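Local coordinates for probable amidase (Thermus thermophilus, PDB 2DC0), which is a probable amidase of the amidase family, built round a mixed beta-sheet flanked by helices, at residues A24-L37 and G149-L161. Sequence-based numbering, arbitrary orientation.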
ATOM      1  N   ALA A  24     -19.705 -21.394  29.609  1.00 18.53           N
ATOM      2  CA  ALA A  24     -18.424 -20.714  29.459  1.00 18.99           C
ATOM      3  C   ALA A  24     -17.674 -20.653  30.788  1.00 19.85           C
ATOM      4  O   ALA A  24     -16.467 -20.875  30.833  1.00 18.51           O
ATOM      5  CB  ALA A  24     -18.642 -19.301  28.914  1.00 18.95           C
ATOM      6  N   LEU A  25     -18.394 -20.353  31.865  1.00 19.10           N
ATOM      7  CA  LEU A  25     -17.794 -20.256  33.191  1.00 19.94           C
ATOM      8  C   LEU A  25     -17.316 -21.605  33.728  1.00 19.93           C
ATOM      9  O   LEU A  25     -16.356 -21.665  34.503  1.00 17.04           O
ATOM     10  CB  LEU A  25     -18.780 -19.622  34.175  1.00 20.32           C
ATOM     11  CG  LEU A  25     -19.196 -18.181  33.850  1.00 19.77           C
ATOM     12  CD1 LEU A  25     -20.186 -17.674  34.900  1.00 17.88           C
ATOM     13  CD2 LEU A  25     -17.966 -17.287  33.808  1.00 15.90           C
ATOM     14  N   GLU A  26     -17.980 -22.687  33.328  1.00 20.59           N
ATOM     15  CA  GLU A  26     -17.565 -24.012  33.779  1.00 22.91           C
ATOM     16  C   GLU A  26     -16.246 -24.359  33.103  1.00 21.84           C
ATOM     17  O   GLU A  26     -15.334 -24.899  33.732  1.00 21.00           O
ATOM     18  CB  GLU A  26     -18.618 -25.070  33.433  1.00 27.30           C
ATOM     19  CG  GLU A  26     -19.927 -24.921  34.191  1.00 34.62           C
ATOM     20  CD  GLU A  26     -20.858 -26.115  34.005  1.00 37.22           C
ATOM     21  OE1 GLU A  26     -20.972 -26.613  32.864  1.00 36.93           O
ATOM     22  OE2 GLU A  26     -21.485 -26.543  34.999  1.00 39.41           O
ATOM     23  N   ARG A  27     -16.149 -24.034  31.817  1.00 21.21           N
ATOM     24  CA  ARG A  27     -14.938 -24.298  31.051  1.00 20.25           C
ATOM     25  C   ARG A  27     -13.783 -23.450  31.573  1.00 18.96           C
ATOM     26  O   ARG A  27     -12.650 -23.923  31.665  1.00 18.41           O
ATOM     27  CB  ARG A  27     -15.168 -23.996  29.567  1.00 20.55           C
ATOM     28  CG  ARG A  27     -16.287 -24.804  28.913  1.00 22.98           C
ATOM     29  CD  ARG A  27     -15.929 -26.277  28.786  1.00 27.14           C
ATOM     30  NE  ARG A  27     -14.830 -26.494  27.846  1.00 29.32           N
ATOM     31  CZ  ARG A  27     -14.291 -27.684  27.588  1.00 32.87           C
ATOM     32  NH1 ARG A  27     -14.749 -28.773  28.201  1.00 30.14           N
ATOM     33  NH2 ARG A  27     -13.295 -27.785  26.717  1.00 32.43           N
ATOM     34  N   ALA A  28     -14.066 -22.197  31.916  1.00 17.73           N
ATOM     35  CA  ALA A  28     -13.031 -21.303  32.431  1.00 18.01           C
ATOM     36  C   ALA A  28     -12.486 -21.865  33.733  1.00 18.13           C
ATOM     37  O   ALA A  28     -11.283 -21.844  33.980  1.00 17.28           O
ATOM     38  CB  ALA A  28     -13.603 -19.904  32.666  1.00 16.87           C
ATOM     39  N   LYS A  29     -13.383 -22.366  34.573  1.00 18.75           N
ATOM     40  CA  LYS A  29     -12.969 -22.932  35.844  1.00 19.20           C
ATOM     41  C   LYS A  29     -12.173 -24.219  35.629  1.00 18.99           C
ATOM     42  O   LYS A  29     -11.116 -24.404  36.226  1.00 17.80           O
ATOM     43  CB  LYS A  29     -14.192 -23.211  36.713  1.00 22.97           C
ATOM     44  CG  LYS A  29     -13.869 -23.662  38.132  1.00 29.37           C
ATOM     45  CD  LYS A  29     -14.739 -22.907  39.134  1.00 35.39           C
ATOM     46  CE  LYS A  29     -16.215 -23.009  38.762  1.00 38.81           C
ATOM     47  NZ  LYS A  29     -17.052 -21.912  39.343  1.00 42.21           N
ATOM     48  N   ALA A  30     -12.672 -25.092  34.759  1.00 17.60           N
ATOM     49  CA  ALA A  30     -12.018 -26.370  34.484  1.00 18.42           C
ATOM     50  C   ALA A  30     -10.604 -26.258  33.912  1.00 19.66           C
ATOM     51  O   ALA A  30      -9.722 -27.040  34.271  1.00 18.77           O
ATOM     52  CB  ALA A  30     -12.886 -27.201  33.544  1.00 17.43           C
ATOM     53  N   PHE A  31     -10.396 -25.293  33.020  1.00 19.29           N
ATOM     54  CA  PHE A  31      -9.100 -25.084  32.379  1.00 20.46           C
ATOM     55  C   PHE A  31      -8.429 -23.809  32.860  1.00 21.25           C
ATOM     56  O   PHE A  31      -7.653 -23.183  32.135  1.00 20.89           O
ATOM     57  CB  PHE A  31      -9.280 -25.034  30.859  1.00 18.87           C
ATOM     58  CG  PHE A  31      -9.578 -26.370  30.248  1.00 20.63           C
ATOM     59  CD1 PHE A  31      -8.543 -27.252  29.942  1.00 21.03           C
ATOM     60  CD2 PHE A  31     -10.894 -26.774  30.027  1.00 20.36           C
ATOM     61  CE1 PHE A  31      -8.812 -28.515  29.429  1.00 23.16           C
ATOM     62  CE2 PHE A  31     -11.175 -28.034  29.515  1.00 20.62           C
ATOM     63  CZ  PHE A  31     -10.131 -28.910  29.214  1.00 21.58           C
ATOM     64  N   GLN A  32      -8.736 -23.428  34.093  1.00 21.59           N
ATOM     65  CA  GLN A  32      -8.180 -22.220  34.682  1.00 23.72           C
ATOM     66  C   GLN A  32      -6.651 -22.193  34.636  1.00 23.51           C
ATOM     67  O   GLN A  32      -6.055 -21.131  34.461  1.00 22.13           O
ATOM     68  CB  GLN A  32      -8.661 -22.098  36.126  1.00 26.18           C
ATOM     69  CG  GLN A  32      -8.247 -20.823  36.818  1.00 31.83           C
ATOM     70  CD  GLN A  32      -8.980 -20.633  38.131  1.00 35.33           C
ATOM     71  OE1 GLN A  32      -8.999 -21.527  38.979  1.00 36.94           O
ATOM     72  NE2 GLN A  32      -9.595 -19.467  38.301  1.00 36.88           N
ATOM     73  N   ASP A  33      -6.024 -23.359  34.773  1.00 22.69           N
ATOM     74  CA  ASP A  33      -4.569 -23.425  34.758  1.00 23.33           C
ATOM     75  C   ASP A  33      -3.953 -23.040  33.409  1.00 22.01           C
ATOM     76  O   ASP A  33      -2.754 -22.777  33.326  1.00 21.97           O
ATOM     77  CB  ASP A  33      -4.090 -24.813  35.206  1.00 25.15           C
ATOM     78  CG  ASP A  33      -4.415 -25.092  36.675  1.00 30.61           C
ATOM     79  OD1 ASP A  33      -4.496 -24.120  37.459  1.00 30.72           O
ATOM     80  OD2 ASP A  33      -4.581 -26.274  37.055  1.00 32.44           O
ATOM     81  N   ARG A  34      -4.766 -23.000  32.356  1.00 18.98           N
ATOM     82  CA  ARG A  34      -4.261 -22.595  31.050  1.00 19.28           C
ATOM     83  C   ARG A  34      -3.975 -21.087  31.074  1.00 18.53           C
ATOM     84  O   ARG A  34      -3.281 -20.560  30.206  1.00 18.68           O
ATOM     85  CB  ARG A  34      -5.270 -22.941  29.950  1.00 19.69           C
ATOM     86  CG  ARG A  34      -5.383 -24.431  29.662  1.00 20.39           C
ATOM     87  CD  ARG A  34      -4.035 -25.005  29.236  1.00 21.62           C
ATOM     88  NE  ARG A  34      -4.179 -26.205  28.414  1.00 21.94           N
ATOM     89  CZ  ARG A  34      -4.511 -27.408  28.877  1.00 23.10           C
ATOM     90  NH1 ARG A  34      -4.739 -27.592  30.167  1.00 20.92           N
ATOM     91  NH2 ARG A  34      -4.617 -28.436  28.047  1.00 21.35           N
ATOM     92  N   ASN A  35      -4.530 -20.405  32.076  1.00 18.26           N
ATOM     93  CA  ASN A  35      -4.319 -18.972  32.288  1.00 18.82           C
ATOM     94  C   ASN A  35      -4.712 -18.092  31.103  1.00 18.64           C
ATOM     95  O   ASN A  35      -4.028 -17.119  30.782  1.00 19.36           O
ATOM     96  CB  ASN A  35      -2.846 -18.750  32.672  1.00 18.57           C
ATOM     97  CG  ASN A  35      -2.588 -17.379  33.270  1.00 19.44           C
ATOM     98  OD1 ASN A  35      -3.382 -16.874  34.064  1.00 20.00           O
ATOM     99  ND2 ASN A  35      -1.458 -16.777  32.904  1.00 19.56           N
ATOM    100  N   ALA A  36      -5.835 -18.415  30.474  1.00 18.03           N
ATOM    101  CA  ALA A  36      -6.306 -17.661  29.316  1.00 17.92           C
ATOM    102  C   ALA A  36      -6.965 -16.325  29.638  1.00 16.69           C
ATOM    103  O   ALA A  36      -6.994 -15.427  28.796  1.00 16.90           O
ATOM    104  CB  ALA A  36      -7.278 -18.522  28.500  1.00 16.75           C
ATOM    105  N   LEU A  37      -7.493 -16.182  30.849  1.00 15.96           N
ATOM    106  CA  LEU A  37      -8.191 -14.952  31.209  1.00 16.43           C
ATOM    107  C   LEU A  37      -7.416 -13.962  32.068  1.00 17.47           C
ATOM    108  O   LEU A  37      -6.792 -14.336  33.061  1.00 18.36           O
ATOM    109  CB  LEU A  37      -9.516 -15.305  31.893  1.00 16.36           C
ATOM    110  CG  LEU A  37     -10.410 -16.271  31.099  1.00 16.92           C
ATOM    111  CD1 LEU A  37     -11.770 -16.401  31.782  1.00 14.48           C
ATOM    112  CD2 LEU A  37     -10.590 -15.744  29.675  1.00 16.09           C
ATOM    113  N   GLY A 149      -2.907 -14.642  22.535  1.00 16.55           N
ATOM    114  CA  GLY A 149      -2.855 -15.998  23.066  1.00 18.11           C
ATOM    115  C   GLY A 149      -4.045 -16.439  23.895  1.00 17.57           C
ATOM    116  O   GLY A 149      -4.648 -17.478  23.626  1.00 18.10           O
ATOM    117  N   GLY A 150      -4.380 -15.651  24.911  1.00 17.49           N
ATOM    118  CA  GLY A 150      -5.505 -15.991  25.758  1.00 14.34           C
ATOM    119  C   GLY A 150      -6.778 -16.100  24.947  1.00 13.38           C
ATOM    120  O   GLY A 150      -7.600 -16.969  25.208  1.00 13.70           O
ATOM    121  N   SER A 151      -6.949 -15.224  23.962  1.00 13.48           N
ATOM    122  CA  SER A 151      -8.149 -15.259  23.136  1.00 12.57           C
ATOM    123  C   SER A 151      -8.275 -16.549  22.336  1.00 13.13           C
ATOM    124  O   SER A 151      -9.356 -17.129  22.255  1.00 13.78           O
ATOM    125  CB  SER A 151      -8.187 -14.063  22.180  1.00 12.91           C
ATOM    126  OG  SER A 151      -8.481 -12.864  22.871  1.00 14.46           O
ATOM    127  N   ALA A 152      -7.173 -16.997  21.740  1.00 14.03           N
ATOM    128  CA  ALA A 152      -7.193 -18.218  20.946  1.00 13.34           C
ATOM    129  C   ALA A 152      -7.457 -19.443  21.831  1.00 12.86           C
ATOM    130  O   ALA A 152      -8.244 -20.319  21.477  1.00 12.26           O
ATOM    131  CB  ALA A 152      -5.866 -18.380  20.200  1.00 12.39           C
ATOM    132  N   VAL A 153      -6.797 -19.495  22.982  1.00 10.75           N
ATOM    133  CA  VAL A 153      -6.966 -20.608  23.904  1.00 11.75           C
ATOM    134  C   VAL A 153      -8.392 -20.646  24.451  1.00 13.99           C
ATOM    135  O   VAL A 153      -8.987 -21.721  24.590  1.00 13.79           O
ATOM    136  CB  VAL A 153      -5.966 -20.505  25.082  1.00 12.96           C
ATOM    137  CG1 VAL A 153      -6.249 -21.591  26.117  1.00 13.91           C
ATOM    138  CG2 VAL A 153      -4.542 -20.639  24.556  1.00 11.59           C
ATOM    139  N   ALA A 154      -8.944 -19.474  24.759  1.00 13.14           N
ATOM    140  CA  ALA A 154     -10.308 -19.397  25.278  1.00 14.72           C
ATOM    141  C   ALA A 154     -11.282 -19.974  24.249  1.00 15.46           C
ATOM    142  O   ALA A 154     -12.134 -20.807  24.577  1.00 15.82           O
ATOM    143  CB  ALA A 154     -10.669 -17.943  25.592  1.00 13.96           C
ATOM    144  N   VAL A 155     -11.142 -19.537  23.000  1.00 15.66           N
ATOM    145  CA  VAL A 155     -12.003 -20.011  21.916  1.00 14.46           C
ATOM    146  C   VAL A 155     -11.830 -21.515  21.690  1.00 14.73           C
ATOM    147  O   VAL A 155     -12.806 -22.240  21.479  1.00 15.21           O
ATOM    148  CB  VAL A 155     -11.699 -19.251  20.593  1.00 14.48           C
ATOM    149  CG1 VAL A 155     -12.490 -19.853  19.432  1.00 14.04           C
ATOM    150  CG2 VAL A 155     -12.060 -17.781  20.759  1.00 13.50           C
ATOM    151  N   ALA A 156     -10.590 -21.984  21.747  1.00 13.34           N
ATOM    152  CA  ALA A 156     -10.315 -23.403  21.548  1.00 14.77           C
ATOM    153  C   ALA A 156     -10.940 -24.271  22.642  1.00 15.66           C
ATOM    154  O   ALA A 156     -11.409 -25.374  22.372  1.00 16.09           O
ATOM    155  CB  ALA A 156      -8.815 -23.640  21.504  1.00 14.30           C
ATOM    156  N   LEU A 157     -10.953 -23.759  23.868  1.00 16.22           N
ATOM    157  CA  LEU A 157     -11.479 -24.493  25.010  1.00 18.32           C
ATOM    158  C   LEU A 157     -12.961 -24.255  25.310  1.00 18.82           C
ATOM    159  O   LEU A 157     -13.512 -24.849  26.233  1.00 18.47           O
ATOM    160  CB  LEU A 157     -10.635 -24.170  26.256  1.00 17.68           C
ATOM    161  CG  LEU A 157      -9.163 -24.606  26.167  1.00 18.79           C
ATOM    162  CD1 LEU A 157      -8.402 -24.199  27.418  1.00 19.89           C
ATOM    163  CD2 LEU A 157      -9.114 -26.110  25.982  1.00 19.15           C
ATOM    164  N   GLY A 158     -13.606 -23.391  24.536  1.00 17.99           N
ATOM    165  CA  GLY A 158     -15.015 -23.126  24.764  1.00 18.90           C
ATOM    166  C   GLY A 158     -15.277 -22.087  25.840  1.00 18.47           C
ATOM    167  O   GLY A 158     -16.398 -21.970  26.331  1.00 20.17           O
ATOM    168  N   ILE A 159     -14.246 -21.345  26.229  1.00 18.18           N
ATOM    169  CA  ILE A 159     -14.407 -20.294  27.233  1.00 17.48           C
ATOM    170  C   ILE A 159     -14.897 -19.094  26.430  1.00 18.72           C
ATOM    171  O   ILE A 159     -14.131 -18.186  26.088  1.00 18.16           O
ATOM    172  CB  ILE A 159     -13.066 -19.973  27.925  1.00 16.94           C
ATOM    173  CG1 ILE A 159     -12.484 -21.253  28.541  1.00 18.04           C
ATOM    174  CG2 ILE A 159     -13.276 -18.924  29.008  1.00 17.20           C
ATOM    175  CD1 ILE A 159     -11.012 -21.164  28.941  1.00 23.38           C
ATOM    176  N   GLY A 160     -16.191 -19.103  26.126  1.00 18.48           N
ATOM    177  CA  GLY A 160     -16.760 -18.052  25.303  1.00 17.65           C
ATOM    178  C   GLY A 160     -16.796 -18.666  23.917  1.00 17.78           C
ATOM    179  O   GLY A 160     -16.010 -19.576  23.636  1.00 19.60           O
ATOM    180  N   LEU A 161     -17.681 -18.182  23.051  1.00 17.78           N
ATOM    181  CA  LEU A 161     -17.836 -18.729  21.699  1.00 18.77           C
ATOM    182  C   LEU A 161     -16.910 -18.110  20.646  1.00 18.05           C
ATOM    183  O   LEU A 161     -16.727 -18.669  19.566  1.00 18.62           O
ATOM    184  CB  LEU A 161     -19.292 -18.568  21.246  1.00 21.15           C
ATOM    185  CG  LEU A 161     -20.358 -19.281  22.086  1.00 24.08           C
ATOM    186  CD1 LEU A 161     -21.768 -18.879  21.621  1.00 27.08           C
ATOM    187  CD2 LEU A 161     -20.165 -20.778  21.946  1.00 24.97           C
TER
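A24 packs its CB against the backbone N of G160, where the chain leaves helix 149-157 of this amidase-family fold. That helix ends in a Schellman motif at G158, which has positive phi. Helix 17-30 and the loop after it run along one side of helix 149-157, from G150 in its first turn to the turn after its end. R27 makes the polar link. Its NE gives a hydrogen bond to L157 O at 2.7 Å, and NH2 gives a second to the same L157 O at 3.0 Å. L157 O lies in the guanidinium plane, 2° out of it. NE meets the oxygen nearly head-on, with a C=O...N angle of 168°, while NH2 comes from above the carbonyl plane. Bends at chi2 and chi3 fold the R27 chain round and bring NE and NH2 to this oxygen. A28 CB touches I159 CG2 at 3.8 Å, and I159 CG1 lies over the A28 backbone. F31, just past the helix end, takes the L157 side chain on one ring face. L157 CD2 sits 4.1 Å from the ring centroid, almost on the normal, in a CH-pi contact. L157 CD1 presses on F31 CB. L157 CD1 also touches R34 CG at 3.8 Å; the R34 chain crosses L157 at about a right angle. The R34 guanidinium turns to the carbonyls of N136 and A137. A36 points CB at V153 CG1, 4.0 Å away. The backbone of A36 and of G150 is also hydrogen-bonded to N116. L37 CD1 reaches the same I159 CG2 methyl that A28 CB touches. Where the backbones come closest, G150 CA makes a CA-H...O contact with A36 O at 3.4 Å.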